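Local coordinates for protein probable uracil-DNA glycosylase (Acanthamoeba polyphaga mimivirus, PDB 5X55) that is a probable uracil-DNA glycosylase, a mimivirus member of the uracil DNA glycosylase superfamily built around a central four-stranded parallel beta sheet, at residues A[185-190]-A[293-298]. Residues are numbered along the deposited sequence; the frame is centred on the assembly and turned at random.
Sequences VVILGQ and VAWGAH
V293 fits into the hollow between V185 and I187 on the neighbouring strand: its CG2 lies 3.8 Å from CG1 of V185, while its CB comes within 4.3 Å of I187 CG1. Further along the same side of the sheet, the I187 CG2 methyl, anti to its own backbone N, sits over the W295 ring, 4.0 Å from the centroid of the six-membered ring in a CH-pi contact. CG1 of V293 also lies over a W295 face, toward the rim. F209, F345 and H350 meet the indole edge-to-face, and I354 of helix 350-360 packs on V185 and V293. Strands 185-189 and 291-295 are the two inner strands of the four-stranded parallel sheet at the core of the uracil-DNA glycosylase fold. One direct backbone bond joins them here, V293 N to V186 O (3.0 Å, nearly straight at 174°); beyond it the strands part and waters fill the gap, one gripped by L188 O, V293 O and W295 N. Further on, the extended Q190 side chain lies over that of H298, in the first turn of helix 297-303, its CG 4.1 Å from the ring centroid. Its amide stands 81° to that ring, with OE1 3.3 Å from H298 CB, while H298 NE2 hydrogen-bonds S256 OG.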
# COMPACT_ATOMS: atom_id res chain seq x y z
N VAL A 185 -9.87 -2.77 5.53
CA VAL A 185 -9.48 -3.47 4.32
C VAL A 185 -8.00 -3.19 4.12
O VAL A 185 -7.55 -2.06 4.32
CB VAL A 185 -10.28 -2.98 3.09
CG1 VAL A 185 -9.92 -3.79 1.86
CG2 VAL A 185 -11.77 -3.02 3.36
N VAL A 186 -7.24 -4.23 3.78
CA VAL A 186 -5.81 -4.13 3.50
C VAL A 186 -5.64 -4.45 2.02
O VAL A 186 -5.97 -5.57 1.59
CB VAL A 186 -4.99 -5.10 4.36
CG1 VAL A 186 -3.51 -5.01 3.98
CG2 VAL A 186 -5.21 -4.82 5.85
N ILE A 187 -5.14 -3.49 1.25
CA ILE A 187 -4.85 -3.67 -0.18
C ILE A 187 -3.35 -3.53 -0.39
O ILE A 187 -2.80 -2.43 -0.33
CB ILE A 187 -5.62 -2.69 -1.07
CG1 ILE A 187 -7.10 -2.62 -0.66
CG2 ILE A 187 -5.49 -3.10 -2.55
CD1 ILE A 187 -7.99 -1.92 -1.66
N LEU A 188 -2.69 -4.65 -0.67
CA LEU A 188 -1.25 -4.64 -0.89
C LEU A 188 -0.88 -4.28 -2.32
O LEU A 188 -1.42 -4.86 -3.28
CB LEU A 188 -0.66 -5.99 -0.54
CG LEU A 188 -0.64 -6.14 0.97
CD1 LEU A 188 -0.67 -7.62 1.29
CD2 LEU A 188 0.60 -5.45 1.53
N GLY A 189 0.02 -3.33 -2.47
CA GLY A 189 0.80 -3.19 -3.68
C GLY A 189 2.14 -3.91 -3.54
O GLY A 189 2.50 -4.48 -2.50
N GLN A 190 2.89 -3.89 -4.61
CA GLN A 190 4.20 -4.54 -4.59
C GLN A 190 5.26 -3.47 -4.36
O GLN A 190 5.65 -3.25 -3.21
CB GLN A 190 4.41 -5.29 -5.89
CG GLN A 190 5.65 -6.15 -5.91
CD GLN A 190 5.74 -6.98 -7.19
OE1 GLN A 190 5.32 -8.13 -7.22
NE2 GLN A 190 6.30 -6.39 -8.25
N VAL A 293 -7.32 -7.98 0.36
CA VAL A 293 -7.52 -8.01 -1.08
C VAL A 293 -6.18 -8.32 -1.73
O VAL A 293 -5.22 -7.55 -1.59
CB VAL A 293 -8.09 -6.67 -1.59
CG1 VAL A 293 -8.23 -6.71 -3.07
CG2 VAL A 293 -9.40 -6.38 -0.93
N ALA A 294 -6.11 -9.45 -2.44
CA ALA A 294 -4.87 -9.93 -3.05
C ALA A 294 -4.98 -9.81 -4.57
O ALA A 294 -5.61 -10.65 -5.23
CB ALA A 294 -4.58 -11.37 -2.62
N TRP A 295 -4.36 -8.77 -5.13
CA TRP A 295 -4.32 -8.58 -6.57
C TRP A 295 -2.94 -9.00 -7.08
O TRP A 295 -1.94 -8.30 -6.87
CB TRP A 295 -4.63 -7.12 -6.90
CG TRP A 295 -6.06 -6.66 -6.61
CD1 TRP A 295 -7.20 -7.42 -6.56
CD2 TRP A 295 -6.47 -5.30 -6.34
NE1 TRP A 295 -8.29 -6.61 -6.28
CE2 TRP A 295 -7.87 -5.31 -6.14
CE3 TRP A 295 -5.78 -4.08 -6.25
CZ2 TRP A 295 -8.59 -4.16 -5.85
CZ3 TRP A 295 -6.51 -2.92 -5.97
CH2 TRP A 295 -7.89 -2.97 -5.77
N GLY A 296 -2.88 -10.15 -7.77
CA GLY A 296 -1.63 -10.68 -8.26
C GLY A 296 -1.01 -11.71 -7.31
O GLY A 296 -1.40 -11.85 -6.15
N ALA A 297 -0.02 -12.42 -7.84
CA ALA A 297 0.53 -13.58 -7.14
C ALA A 297 1.36 -13.18 -5.92
O ALA A 297 1.31 -13.85 -4.88
CB ALA A 297 1.38 -14.41 -8.11
N HIS A 298 2.11 -12.08 -6.03
CA HIS A 298 2.90 -11.60 -4.91
C HIS A 298 2.03 -11.21 -3.70
O HIS A 298 2.28 -11.63 -2.56
CB HIS A 298 3.74 -10.40 -5.37
CG HIS A 298 4.47 -9.74 -4.26
ND1 HIS A 298 5.60 -10.29 -3.68
CD2 HIS A 298 4.19 -8.62 -3.55
CE1 HIS A 298 6.00 -9.52 -2.69
NE2 HIS A 298 5.17 -8.50 -2.59
O HOH W 1 -3.88 -7.14 0.84
O HOH W 2 -3.52 -6.63 -3.29
O HOH W 3 -1.18 -5.54 -5.86